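Local atomic coordinates of ubiquitin conjugating enzyme (Plasmodium yoelii, PDB entry 2PWQ), a protein that probably works as an E2 ubiquitin-conjugating enzyme, carrying ubiquitin as a thioester on its active-site cysteine before passing it on. Residues Glu38-His46 / Trp55-Glu63; Asn85-Thr93 / Gln103-Val111. All coordinates share one frame; numbering follows the deposited sequence.

Contact 1. Residues Glu38-His46 / Trp55-Glu63; sequences ENVQEIDAH and WVGFIKGPE
Asp-44 and Phe-58 form an antiparallel hydrogen-bonded pair, with Phe-58 N to Asp-44 O at 2.9 Å and Asp-44 N to Phe-58 O at 3.1 Å. His-46 and Val-56 form the next hydrogen-bonded pair, two residues further along each strand, and on the other side of the first pair Lys-60 N bonds to Glu-42 O at 3.0 Å. The short strand segments 43-46 and 55-60 run at 167°, antiparallel, and as consecutive strands they form a beta hairpin.

Apolar contacts lie on the face bearing Ile-43, Ala-45 and Ile-59. Ile-43 and Ile-59 run side by side in the same direction, CD1 against CG1 at 3.9 Å, and Ala-45 CB meets Trp-55 CE3 at 3.8 Å. Helix 122-134 covers the isoleucines through Leu-127 and Gln-130, while helix 23-37 packs on Trp-55.

On the other face, Phe-58 has its CG anti to the backbone N (chi1 161°). In the conformer given here, one of two modelled, Phe-58 CE2 comes within 3.2 Å of Gln-41 O, which lies at the ring edge.

Among the charged groups, Lys-60 bends at chi3 (104°) and brings NZ to 3.6 Å from Glu-42 OE2, a salt bridge, with Glu-63 a long partner. Glu-42 OE1 is hydrogen-bonded to Gln-130. Five backbone hydrogen bonds thus fix the register, whereas the side chains are apolar beneath the helices and charged at Glu-42 and Lys-60.

Contact 2. Residues Asn85-Thr93 / Gln103-Val111; sequences NPPKIKFVT and QTGAICLDV
Ile-107 and Leu-109 are the two bumps that segment 103-111 presses against strand 88-91, and both arrive at the carbonyl of Ile-89. Ile-107 CG1 stands 3.6 Å from Ile-89 O and Leu-109 CD1 3.5 Å from the same oxygen. The hollow between these two side chains thus receives Ile-89 O. The same methyl, Leu-109 CD1, lies 4.2 Å from Ile-89 CB, and the contact buries Ile-89 N, which has no partner in the model. In Ile-107, with CG1 between the backbone N and the carbonyl carbon (chi1 52°), CG2 lies beside the N and meets Phe-91.

Ile-107 CG2 meets the edge of the Phe-91 ring, 3.9 Å from Phe-91 CD1, and the two side chains cross at about a right angle. The opposing hollow is at Gly-105. With phi 75° and no side chain, Gly-105 brings its backbone against that of Phe-91. Gly-105 O accepts from Phe-91 N at 2.7 Å, a nearly straight N-H (171°), although the donor sits above the carbonyl plane. Alongside, Lys-90 CD passes 3.6 Å from Thr-104 O before the chain leads away.

Ile-100 and Ile-129 touch both Phe-91 and Ile-107. Between the two inward residues, Cys-108, the predicted thioester-forming cysteine, points away from the strand. An extended segment packed beside the fourth strand, with its cysteine turned outward before helix 110-115, is characteristic of the E2 catalytic fold.

Overall arrangement
Contact 1 and contact 2 sit at the two borders of one antiparallel sheet, on outermost strands 43-47 and 88-91, with strand 71-77 bonding to both strand 54-60 and strand 88-91. Their centres are about 15 Å apart and their nearest atoms about 5 Å, so they do not touch. Both are partly buried and both send side chains to helix 122-134. Contact 1 is a regular hairpin with five backbone hydrogen bonds, a salt bridge and 566 Å² buried. Contact 2 joins a strand to an irregular segment, with one such bond, mostly apolar fitting and 343 Å² buried. Contact 2 carries the predicted active-site cysteine, whereas contact 1 lies away from it.

Contact 1. Residues Glu38-His46 / Trp55-Glu63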
ATOM      1  N   GLU A  38      15.047   8.062  -1.926  1.00 55.25           N
ATOM      2  CA  GLU A  38      14.456   8.127  -0.589  1.00 54.98           C
ATOM      3  C   GLU A  38      14.740   6.906   0.320  1.00 54.50           C
ATOM      4  O   GLU A  38      15.632   6.097   0.029  1.00 54.24           O
ATOM      5  CB  GLU A  38      12.958   8.359  -0.720  1.00 55.65           C
ATOM      6  CG  GLU A  38      12.526   9.729  -0.314  1.00 57.22           C
ATOM      7  CD  GLU A  38      12.290   9.850   1.201  1.00 60.97           C
ATOM      8  OE1 GLU A  38      12.884   9.064   1.996  1.00 60.50           O
ATOM      9  OE2 GLU A  38      11.502  10.748   1.594  1.00 61.48           O
ATOM     10  N   ASN A  39      13.991   6.782   1.419  1.00 53.53           N
ATOM     11  CA  ASN A  39      14.166   5.676   2.365  1.00 53.23           C
ATOM     12  C   ASN A  39      13.458   4.399   1.902  1.00 52.62           C
ATOM     13  O   ASN A  39      12.273   4.194   2.178  1.00 51.95           O
ATOM     14  CB  ASN A  39      13.678   6.073   3.755  1.00 53.71           C
ATOM     15  CG  ASN A  39      14.114   5.084   4.833  1.00 54.98           C
ATOM     16  OD1 ASN A  39      14.810   4.091   4.560  1.00 56.70           O
ATOM     17  ND2 ASN A  39      13.705   5.356   6.072  1.00 55.13           N
ATOM     18  N   VAL A  40      14.202   3.556   1.187  1.00 51.70           N
ATOM     19  CA  VAL A  40      13.634   2.367   0.551  1.00 50.96           C
ATOM     20  C   VAL A  40      13.414   1.233   1.565  1.00 49.85           C
ATOM     21  O   VAL A  40      12.832   0.188   1.243  1.00 49.17           O
ATOM     22  CB  VAL A  40      14.476   1.902  -0.683  1.00 51.04           C
ATOM     23  CG1 VAL A  40      14.759   3.068  -1.601  1.00 51.16           C
ATOM     24  CG2 VAL A  40      15.790   1.209  -0.253  1.00 51.40           C
ATOM     25  N   GLN A  41      13.879   1.454   2.792  1.00 48.84           N
ATOM     26  CA  GLN A  41      13.627   0.522   3.868  1.00 48.26           C
ATOM     27  C   GLN A  41      12.182   0.671   4.336  1.00 46.17           C
ATOM     28  O   GLN A  41      11.555  -0.287   4.805  1.00 47.02           O
ATOM     29  CB  GLN A  41      14.649   0.685   4.992  1.00 48.80           C
ATOM     30  CG  GLN A  41      16.121   0.545   4.528  1.00 52.32           C
ATOM     31  CD  GLN A  41      16.456  -0.844   3.933  1.00 57.33           C
ATOM     32  OE1 GLN A  41      16.042  -1.882   4.461  1.00 60.62           O
ATOM     33  NE2 GLN A  41      17.198  -0.853   2.824  1.00 57.72           N
ATOM     34  N   GLU A  42      11.626   1.854   4.123  1.00 43.57           N
ATOM     35  CA  GLU A  42      10.257   2.127   4.490  1.00 41.21           C
ATOM     36  C   GLU A  42       9.283   1.904   3.351  1.00 39.80           C
ATOM     37  O   GLU A  42       8.257   1.233   3.506  1.00 39.01           O
ATOM     38  CB  GLU A  42      10.146   3.558   5.011  1.00 41.04           C
ATOM     39  CG  GLU A  42      10.924   3.780   6.290  1.00 41.13           C
ATOM     40  CD  GLU A  42      10.246   3.221   7.528  1.00 43.57           C
ATOM     41  OE1 GLU A  42       9.006   3.080   7.560  1.00 46.02           O
ATOM     42  OE2 GLU A  42      10.960   2.912   8.493  1.00 45.77           O
ATOM     43  N   ILE A  43       9.585   2.533   2.225  1.00 37.89           N
ATOM     44  CA  ILE A  43       8.725   2.531   1.066  1.00 37.31           C
ATOM     45  C   ILE A  43       9.639   2.361  -0.140  1.00 38.00           C
ATOM     46  O   ILE A  43      10.613   3.118  -0.350  1.00 37.36           O
ATOM     47  CB  ILE A  43       7.873   3.834   0.901  1.00 36.75           C
ATOM     48  CG1 ILE A  43       7.118   4.245   2.194  1.00 36.78           C
ATOM     49  CG2 ILE A  43       6.982   3.785  -0.352  1.00 36.47           C
ATOM     50  CD1 ILE A  43       5.818   3.493   2.515  1.00 31.53           C
ATOM     51  N   ASP A  44       9.324   1.339  -0.921  1.00 38.21           N
ATOM     52  CA  ASP A  44      10.025   1.070  -2.165  1.00 39.51           C
ATOM     53  C   ASP A  44       8.990   0.769  -3.256  1.00 39.65           C
ATOM     54  O   ASP A  44       7.808   0.524  -2.962  1.00 39.38           O
ATOM     55  CB  ASP A  44      10.987  -0.092  -1.950  1.00 39.48           C
ATOM     56  CG  ASP A  44      12.170  -0.092  -2.921  1.00 42.67           C
ATOM     57  OD1 ASP A  44      12.160   0.678  -3.902  1.00 45.26           O
ATOM     58  OD2 ASP A  44      13.129  -0.882  -2.694  1.00 44.88           O
ATOM     59  N   ALA A  45       9.430   0.859  -4.514  1.00 40.20           N
ATOM     60  CA  ALA A  45       8.677   0.423  -5.701  1.00 40.99           C
ATOM     61  C   ALA A  45       9.615   0.289  -6.892  1.00 41.45           C
ATOM     62  O   ALA A  45      10.575   1.068  -7.037  1.00 42.31           O
ATOM     63  CB  ALA A  45       7.525   1.370  -6.043  1.00 39.68           C
ATOM     64  N   HIS A  46       9.358  -0.704  -7.730  1.00 41.38           N
ATOM     65  CA  HIS A  46      10.082  -0.845  -9.007  1.00 41.77           C
ATOM     66  C   HIS A  46       9.096  -1.405 -10.034  1.00 40.83           C
ATOM     67  O   HIS A  46       7.995  -1.797  -9.672  1.00 39.92           O
ATOM     68  CB  HIS A  46      11.338  -1.729  -8.858  1.00 42.17           C
ATOM     69  CG  HIS A  46      11.036  -3.130  -8.429  1.00 44.09           C
ATOM     70  ND1 HIS A  46      10.468  -4.062  -9.272  1.00 48.66           N
ATOM     71  CD2 HIS A  46      11.187  -3.751  -7.235  1.00 46.87           C
ATOM     72  CE1 HIS A  46      10.297  -5.199  -8.624  1.00 49.12           C
ATOM     73  NE2 HIS A  46      10.720  -5.034  -7.383  1.00 49.49           N
ATOM     74  N   TRP A  55       3.670  -1.422 -11.409  1.00 36.83           N
ATOM     75  CA  TRP A  55       4.737  -1.590 -10.447  1.00 36.18           C
ATOM     76  C   TRP A  55       4.334  -2.527  -9.332  1.00 35.11           C
ATOM     77  O   TRP A  55       3.182  -2.828  -9.110  1.00 34.68           O
ATOM     78  CB  TRP A  55       5.192  -0.278  -9.803  1.00 36.77           C
ATOM     79  CG  TRP A  55       5.540   0.873 -10.698  1.00 38.11           C
ATOM     80  CD1 TRP A  55       5.718   0.861 -12.060  1.00 37.21           C
ATOM     81  CD2 TRP A  55       5.792   2.235 -10.273  1.00 37.63           C
ATOM     82  NE1 TRP A  55       6.025   2.131 -12.509  1.00 39.81           N
ATOM     83  CE2 TRP A  55       6.098   2.987 -11.434  1.00 37.87           C
ATOM     84  CE3 TRP A  55       5.814   2.873  -9.027  1.00 36.64           C
ATOM     85  CZ2 TRP A  55       6.389   4.366 -11.388  1.00 39.25           C
ATOM     86  CZ3 TRP A  55       6.108   4.251  -8.982  1.00 36.83           C
ATOM     87  CH2 TRP A  55       6.392   4.973 -10.158  1.00 36.60           C
ATOM     88  N   VAL A  56       5.353  -2.963  -8.632  1.00 34.55           N
ATOM     89  CA  VAL A  56       5.242  -3.675  -7.410  1.00 34.73           C
ATOM     90  C   VAL A  56       5.723  -2.684  -6.377  1.00 34.21           C
ATOM     91  O   VAL A  56       6.795  -2.102  -6.560  1.00 35.65           O
ATOM     92  CB  VAL A  56       6.223  -4.844  -7.429  1.00 34.85           C
ATOM     93  CG1 VAL A  56       6.225  -5.524  -6.103  1.00 36.71           C
ATOM     94  CG2 VAL A  56       5.815  -5.802  -8.506  1.00 35.20           C
ATOM     95  N   GLY A  57       4.938  -2.478  -5.318  1.00 33.85           N
ATOM     96  CA  GLY A  57       5.345  -1.669  -4.176  1.00 32.43           C
ATOM     97  C   GLY A  57       5.665  -2.471  -2.931  1.00 33.14           C
ATOM     98  O   GLY A  57       5.146  -3.574  -2.748  1.00 33.20           O
ATOM     99  N   PHE A  58       6.604  -1.973  -2.136  0.70 32.70           N
ATOM    100  CA  PHE A  58       6.904  -2.480  -0.799  0.70 32.94           C
ATOM    101  C   PHE A  58       6.545  -1.449   0.290  0.70 34.10           C
ATOM    102  O   PHE A  58       6.904  -0.258   0.187  0.70 33.79           O
ATOM    103  CB  PHE A  58       8.387  -2.830  -0.687  0.70 33.07           C
ATOM    104  CG  PHE A  58       8.891  -2.930   0.731  0.70 33.43           C
ATOM    105  CD1 PHE A  58       8.574  -4.050   1.531  0.70 35.59           C
ATOM    106  CD2 PHE A  58       9.705  -1.916   1.270  0.70 32.85           C
ATOM    107  CE1 PHE A  58       9.049  -4.140   2.839  0.70 36.25           C
ATOM    108  CE2 PHE A  58      10.172  -1.997   2.544  0.70 32.51           C
ATOM    109  CZ  PHE A  58       9.852  -3.092   3.355  0.70 35.02           C
ATOM    110  N   ILE A  59       5.864  -1.907   1.326  1.00 33.65           N
ATOM    111  CA  ILE A  59       5.681  -1.127   2.559  1.00 34.73           C
ATOM    112  C   ILE A  59       6.149  -1.906   3.776  1.00 36.20           C
ATOM    113  O   ILE A  59       5.718  -3.070   4.025  1.00 36.66           O
ATOM    114  CB  ILE A  59       4.211  -0.698   2.817  1.00 34.00           C
ATOM    115  CG1 ILE A  59       3.713   0.274   1.759  1.00 32.68           C
ATOM    116  CG2 ILE A  59       4.045  -0.096   4.227  1.00 34.25           C
ATOM    117  CD1 ILE A  59       2.191   0.390   1.793  1.00 32.78           C
ATOM    118  N   LYS A  60       7.006  -1.254   4.548  1.00 36.76           N
ATOM    119  CA  LYS A  60       7.451  -1.788   5.808  1.00 38.64           C
ATOM    120  C   LYS A  60       6.340  -1.656   6.833  1.00 38.62           C
ATOM    121  O   LYS A  60       5.771  -0.569   7.014  1.00 39.22           O
ATOM    122  CB  LYS A  60       8.704  -1.055   6.299  1.00 38.41           C
ATOM    123  CG  LYS A  60       9.340  -1.757   7.495  1.00 40.86           C
ATOM    124  CD  LYS A  60      10.568  -1.096   8.022  1.00 40.66           C
ATOM    125  CE  LYS A  60      10.300  -0.335   9.303  1.00 45.62           C
ATOM    126  NZ  LYS A  60      11.595  -0.240  10.092  1.00 45.52           N
ATOM    127  N   GLY A  61       6.038  -2.769   7.506  1.00 38.75           N
ATOM    128  CA  GLY A  61       5.113  -2.763   8.622  1.00 38.26           C
ATOM    129  C   GLY A  61       5.698  -1.928   9.765  1.00 38.15           C
ATOM    130  O   GLY A  61       6.809  -2.179  10.202  1.00 37.34           O
ATOM    131  N   PRO A  62       4.952  -0.916  10.235  1.00 38.83           N
ATOM    132  CA  PRO A  62       5.457  -0.005  11.279  1.00 40.29           C
ATOM    133  C   PRO A  62       5.769  -0.596  12.660  1.00 42.06           C
ATOM    134  O   PRO A  62       5.020  -1.423  13.182  1.00 42.67           O
ATOM    135  CB  PRO A  62       4.365   1.069  11.365  1.00 39.47           C
ATOM    136  CG  PRO A  62       3.679   1.020  10.064  1.00 39.34           C
ATOM    137  CD  PRO A  62       3.627  -0.478   9.772  1.00 38.23           C
ATOM    138  N   GLU A  63       6.876  -0.157  13.252  1.00 43.82           N
ATOM    139  CA  GLU A  63       7.258  -0.569  14.603  1.00 45.13           C
ATOM    140  C   GLU A  63       6.162  -0.224  15.606  1.00 44.80           C
ATOM    141  O   GLU A  63       5.348   0.679  15.373  1.00 45.33           O
ATOM    142  CB  GLU A  63       8.581   0.065  15.013  1.00 45.89           C
ATOM    143  CG  GLU A  63       9.650  -0.047  13.937  1.00 50.82           C
ATOM    144  CD  GLU A  63      10.325  -1.412  13.897  1.00 56.70           C
ATOM    145  OE1 GLU A  63       9.937  -2.248  13.035  1.00 57.89           O
ATOM    146  OE2 GLU A  63      11.260  -1.632  14.719  1.00 60.48           O
TER

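Contact 2. Residues Asn85-Thr93 / Gln103-Val111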
ATOM      1  N   ASN A  85      -4.663  11.165 -13.352  1.00 53.13           N
ATOM      2  CA  ASN A  85      -5.508  10.217 -12.617  1.00 51.47           C
ATOM      3  C   ASN A  85      -4.689   9.428 -11.595  1.00 49.53           C
ATOM      4  O   ASN A  85      -3.461   9.271 -11.774  1.00 48.94           O
ATOM      5  CB  ASN A  85      -6.292   9.299 -13.553  1.00 52.05           C
ATOM      6  CG  ASN A  85      -7.731   9.761 -13.763  1.00 54.81           C
ATOM      7  OD1 ASN A  85      -8.664   8.949 -13.776  1.00 58.26           O
ATOM      8  ND2 ASN A  85      -7.923  11.065 -13.917  1.00 56.83           N
ATOM      9  N   PRO A  86      -5.344   8.972 -10.494  1.00 47.78           N
ATOM     10  CA  PRO A  86      -4.630   8.224  -9.454  1.00 46.40           C
ATOM     11  C   PRO A  86      -4.224   6.788  -9.868  1.00 44.70           C
ATOM     12  O   PRO A  86      -4.845   6.186 -10.760  1.00 43.55           O
ATOM     13  CB  PRO A  86      -5.648   8.172  -8.304  1.00 45.47           C
ATOM     14  CG  PRO A  86      -6.949   8.155  -8.967  1.00 46.31           C
ATOM     15  CD  PRO A  86      -6.774   9.122 -10.139  1.00 47.85           C
ATOM     16  N   PRO A  87      -3.186   6.244  -9.210  1.00 43.91           N
ATOM     17  CA  PRO A  87      -2.892   4.816  -9.410  1.00 43.19           C
ATOM     18  C   PRO A  87      -3.991   3.969  -8.769  1.00 42.80           C
ATOM     19  O   PRO A  87      -4.743   4.478  -7.916  1.00 43.04           O
ATOM     20  CB  PRO A  87      -1.562   4.635  -8.670  1.00 42.74           C
ATOM     21  CG  PRO A  87      -1.570   5.727  -7.618  1.00 43.64           C
ATOM     22  CD  PRO A  87      -2.240   6.887  -8.278  1.00 42.90           C
ATOM     23  N   LYS A  88      -4.129   2.716  -9.202  1.00 41.99           N
ATOM     24  CA  LYS A  88      -4.895   1.732  -8.456  1.00 40.84           C
ATOM     25  C   LYS A  88      -3.886   0.909  -7.680  1.00 40.34           C
ATOM     26  O   LYS A  88      -2.829   0.548  -8.213  1.00 40.33           O
ATOM     27  CB  LYS A  88      -5.743   0.869  -9.381  1.00 41.23           C
ATOM     28  CG  LYS A  88      -6.575   1.709 -10.352  1.00 42.12           C
ATOM     29  CD  LYS A  88      -7.633   0.933 -11.093  1.00 45.72           C
ATOM     30  CE  LYS A  88      -8.600   1.863 -11.825  0.50 45.62           C
ATOM     31  NZ  LYS A  88      -9.651   1.082 -12.543  0.50 46.33           N
ATOM     32  N   ILE A  89      -4.177   0.663  -6.407  1.00 38.88           N
ATOM     33  CA  ILE A  89      -3.278  -0.080  -5.513  1.00 38.37           C
ATOM     34  C   ILE A  89      -4.074  -1.133  -4.736  1.00 38.49           C
ATOM     35  O   ILE A  89      -5.202  -0.868  -4.288  1.00 39.61           O
ATOM     36  CB  ILE A  89      -2.522   0.838  -4.549  1.00 36.50           C
ATOM     37  CG1 ILE A  89      -1.813   1.951  -5.322  1.00 38.07           C
ATOM     38  CG2 ILE A  89      -1.501   0.071  -3.749  1.00 37.20           C
ATOM     39  CD1 ILE A  89      -1.117   2.948  -4.431  1.00 35.73           C
ATOM     40  N   LYS A  90      -3.498  -2.326  -4.611  1.00 37.59           N
ATOM     41  CA  LYS A  90      -4.057  -3.393  -3.783  1.00 35.96           C
ATOM     42  C   LYS A  90      -2.894  -4.150  -3.162  1.00 34.42           C
ATOM     43  O   LYS A  90      -1.793  -4.182  -3.716  1.00 34.93           O
ATOM     44  CB  LYS A  90      -4.916  -4.339  -4.613  1.00 35.92           C
ATOM     45  CG  LYS A  90      -4.133  -5.405  -5.371  1.00 38.87           C
ATOM     46  CD  LYS A  90      -5.043  -6.616  -5.712  1.00 40.45           C
ATOM     47  CE  LYS A  90      -4.238  -7.737  -6.368  0.10 39.55           C
ATOM     48  NZ  LYS A  90      -3.662  -7.341  -7.687  0.10 39.34           N
ATOM     49  N   PHE A  91      -3.106  -4.763  -2.016  1.00 31.70           N
ATOM     50  CA  PHE A  91      -2.012  -5.470  -1.408  1.00 32.13           C
ATOM     51  C   PHE A  91      -1.891  -6.791  -2.153  1.00 31.30           C
ATOM     52  O   PHE A  91      -2.874  -7.259  -2.702  1.00 31.25           O
ATOM     53  CB  PHE A  91      -2.315  -5.770   0.068  1.00 32.03           C
ATOM     54  CG  PHE A  91      -1.958  -4.669   0.984  1.00 30.48           C
ATOM     55  CD1 PHE A  91      -2.782  -3.552   1.124  1.00 27.37           C
ATOM     56  CD2 PHE A  91      -0.787  -4.746   1.730  1.00 29.27           C
ATOM     57  CE1 PHE A  91      -2.418  -2.529   1.984  1.00 31.35           C
ATOM     58  CE2 PHE A  91      -0.415  -3.741   2.595  1.00 30.82           C
ATOM     59  CZ  PHE A  91      -1.235  -2.627   2.741  1.00 29.73           C
ATOM     60  N   VAL A  92      -0.683  -7.347  -2.201  1.00 31.29           N
ATOM     61  CA  VAL A  92      -0.472  -8.693  -2.719  1.00 29.98           C
ATOM     62  C   VAL A  92      -0.324  -9.551  -1.499  1.00 30.68           C
ATOM     63  O   VAL A  92      -0.999 -10.607  -1.371  1.00 29.51           O
ATOM     64  CB  VAL A  92       0.792  -8.789  -3.637  1.00 29.89           C
ATOM     65  CG1 VAL A  92       1.238 -10.309  -3.891  1.00 31.52           C
ATOM     66  CG2 VAL A  92       0.498  -8.091  -4.959  1.00 30.37           C
ATOM     67  N   THR A  93       0.547  -9.092  -0.587  1.00 30.02           N
ATOM     68  CA  THR A  93       0.787  -9.808   0.661  1.00 30.41           C
ATOM     69  C   THR A  93      -0.531  -9.852   1.431  1.00 30.92           C
ATOM     70  O   THR A  93      -1.281  -8.865   1.509  1.00 31.37           O
ATOM     71  CB  THR A  93       1.865  -9.105   1.474  1.00 30.48           C
ATOM     72  OG1 THR A  93       3.041  -9.002   0.676  1.00 28.34           O
ATOM     73  CG2 THR A  93       2.230  -9.871   2.714  1.00 31.16           C
ATOM     74  N   GLN A 103      -8.915 -11.273   2.033  1.00 38.84           N
ATOM     75  CA  GLN A 103      -8.917 -12.279   0.979  1.00 40.52           C
ATOM     76  C   GLN A 103      -8.404 -11.803  -0.364  1.00 40.71           C
ATOM     77  O   GLN A 103      -7.815 -12.587  -1.090  1.00 40.50           O
ATOM     78  CB  GLN A 103     -10.304 -12.888   0.855  1.00 40.38           C
ATOM     79  CG  GLN A 103     -10.698 -13.521   2.189  1.00 43.74           C
ATOM     80  CD  GLN A 103     -12.195 -13.676   2.346  1.00 52.78           C
ATOM     81  OE1 GLN A 103     -12.845 -14.440   1.601  1.00 53.60           O
ATOM     82  NE2 GLN A 103     -12.764 -12.969   3.337  1.00 54.90           N
ATOM     83  N   THR A 104      -8.580 -10.518  -0.673  1.00 40.99           N
ATOM     84  CA  THR A 104      -8.152  -9.959  -1.971  1.00 40.75           C
ATOM     85  C   THR A 104      -7.137  -8.806  -1.934  1.00 40.86           C
ATOM     86  O   THR A 104      -6.621  -8.403  -2.983  1.00 40.06           O
ATOM     87  CB  THR A 104      -9.344  -9.505  -2.800  1.00 41.01           C
ATOM     88  OG1 THR A 104      -9.851  -8.281  -2.271  1.00 41.36           O
ATOM     89  CG2 THR A 104     -10.446 -10.584  -2.807  1.00 39.70           C
ATOM     90  N   GLY A 105      -6.870  -8.277  -0.741  1.00 40.56           N
ATOM     91  CA  GLY A 105      -5.897  -7.177  -0.574  1.00 40.36           C
ATOM     92  C   GLY A 105      -6.393  -5.817  -1.034  1.00 39.82           C
ATOM     93  O   GLY A 105      -5.622  -4.851  -1.047  1.00 39.28           O
ATOM     94  N   ALA A 106      -7.666  -5.741  -1.421  1.00 39.84           N
ATOM     95  CA  ALA A 106      -8.269  -4.485  -1.824  1.00 40.31           C
ATOM     96  C   ALA A 106      -8.325  -3.481  -0.665  1.00 40.97           C
ATOM     97  O   ALA A 106      -8.491  -3.858   0.491  1.00 39.84           O
ATOM     98  CB  ALA A 106      -9.630  -4.703  -2.358  1.00 39.84           C
ATOM     99  N   ILE A 107      -8.167  -2.203  -1.000  1.00 42.99           N
ATOM    100  CA  ILE A 107      -8.290  -1.110  -0.022  1.00 44.48           C
ATOM    101  C   ILE A 107      -9.217  -0.032  -0.576  1.00 46.06           C
ATOM    102  O   ILE A 107      -9.400   0.071  -1.796  1.00 46.67           O
ATOM    103  CB  ILE A 107      -6.922  -0.512   0.336  1.00 44.77           C
ATOM    104  CG1 ILE A 107      -6.156  -0.125  -0.921  1.00 43.96           C
ATOM    105  CG2 ILE A 107      -6.125  -1.492   1.159  1.00 44.98           C
ATOM    106  CD1 ILE A 107      -4.673   0.036  -0.705  1.00 48.65           C
ATOM    107  N   CYS A 108      -9.829   0.757   0.297  1.00 47.93           N
ATOM    108  CA  CYS A 108     -10.661   1.863  -0.197  1.00 49.40           C
ATOM    109  C   CYS A 108      -9.802   3.085  -0.524  1.00 50.31           C
ATOM    110  O   CYS A 108      -9.191   3.674   0.364  1.00 50.75           O
ATOM    111  CB  CYS A 108     -11.756   2.235   0.807  1.00 49.22           C
ATOM    112  SG  CYS A 108     -12.844   3.544   0.195  1.00 50.07           S
ATOM    113  N   LEU A 109      -9.746   3.457  -1.795  1.00 51.21           N
ATOM    114  CA  LEU A 109      -8.933   4.601  -2.193  1.00 53.06           C
ATOM    115  C   LEU A 109      -9.772   5.812  -2.613  1.00 53.59           C
ATOM    116  O   LEU A 109      -9.285   6.675  -3.350  1.00 53.66           O
ATOM    117  CB  LEU A 109      -7.914   4.205  -3.289  1.00 53.09           C
ATOM    118  CG  LEU A 109      -6.896   3.086  -2.989  1.00 53.99           C
ATOM    119  CD1 LEU A 109      -6.416   2.432  -4.279  1.00 54.42           C
ATOM    120  CD2 LEU A 109      -5.716   3.568  -2.148  1.00 53.57           C
ATOM    121  N   ASP A 110     -11.022   5.870  -2.137  1.00 54.49           N
ATOM    122  CA  ASP A 110     -11.939   6.985  -2.424  1.00 55.54           C
ATOM    123  C   ASP A 110     -11.256   8.314  -2.102  1.00 55.75           C
ATOM    124  O   ASP A 110     -11.327   9.271  -2.878  1.00 55.80           O
ATOM    125  CB  ASP A 110     -13.238   6.882  -1.598  1.00 55.95           C
ATOM    126  CG  ASP A 110     -14.208   5.792  -2.094  1.00 56.98           C
ATOM    127  OD1 ASP A 110     -14.124   5.339  -3.256  1.00 57.30           O
ATOM    128  OD2 ASP A 110     -15.082   5.395  -1.291  1.00 57.09           O
ATOM    129  N   VAL A 111     -10.578   8.359  -0.962  1.00 56.15           N
ATOM    130  CA  VAL A 111      -9.906   9.569  -0.544  1.00 56.63           C
ATOM    131  C   VAL A 111      -8.894  10.040  -1.586  1.00 57.63           C
ATOM    132  O   VAL A 111      -9.067  11.139  -2.114  1.00 57.65           O
ATOM    133  CB  VAL A 111      -9.318   9.473   0.888  1.00 56.43           C
ATOM    134  CG1 VAL A 111      -8.408  10.656   1.172  1.00 55.37           C
ATOM    135  CG2 VAL A 111     -10.455   9.423   1.912  1.00 55.07           C
TER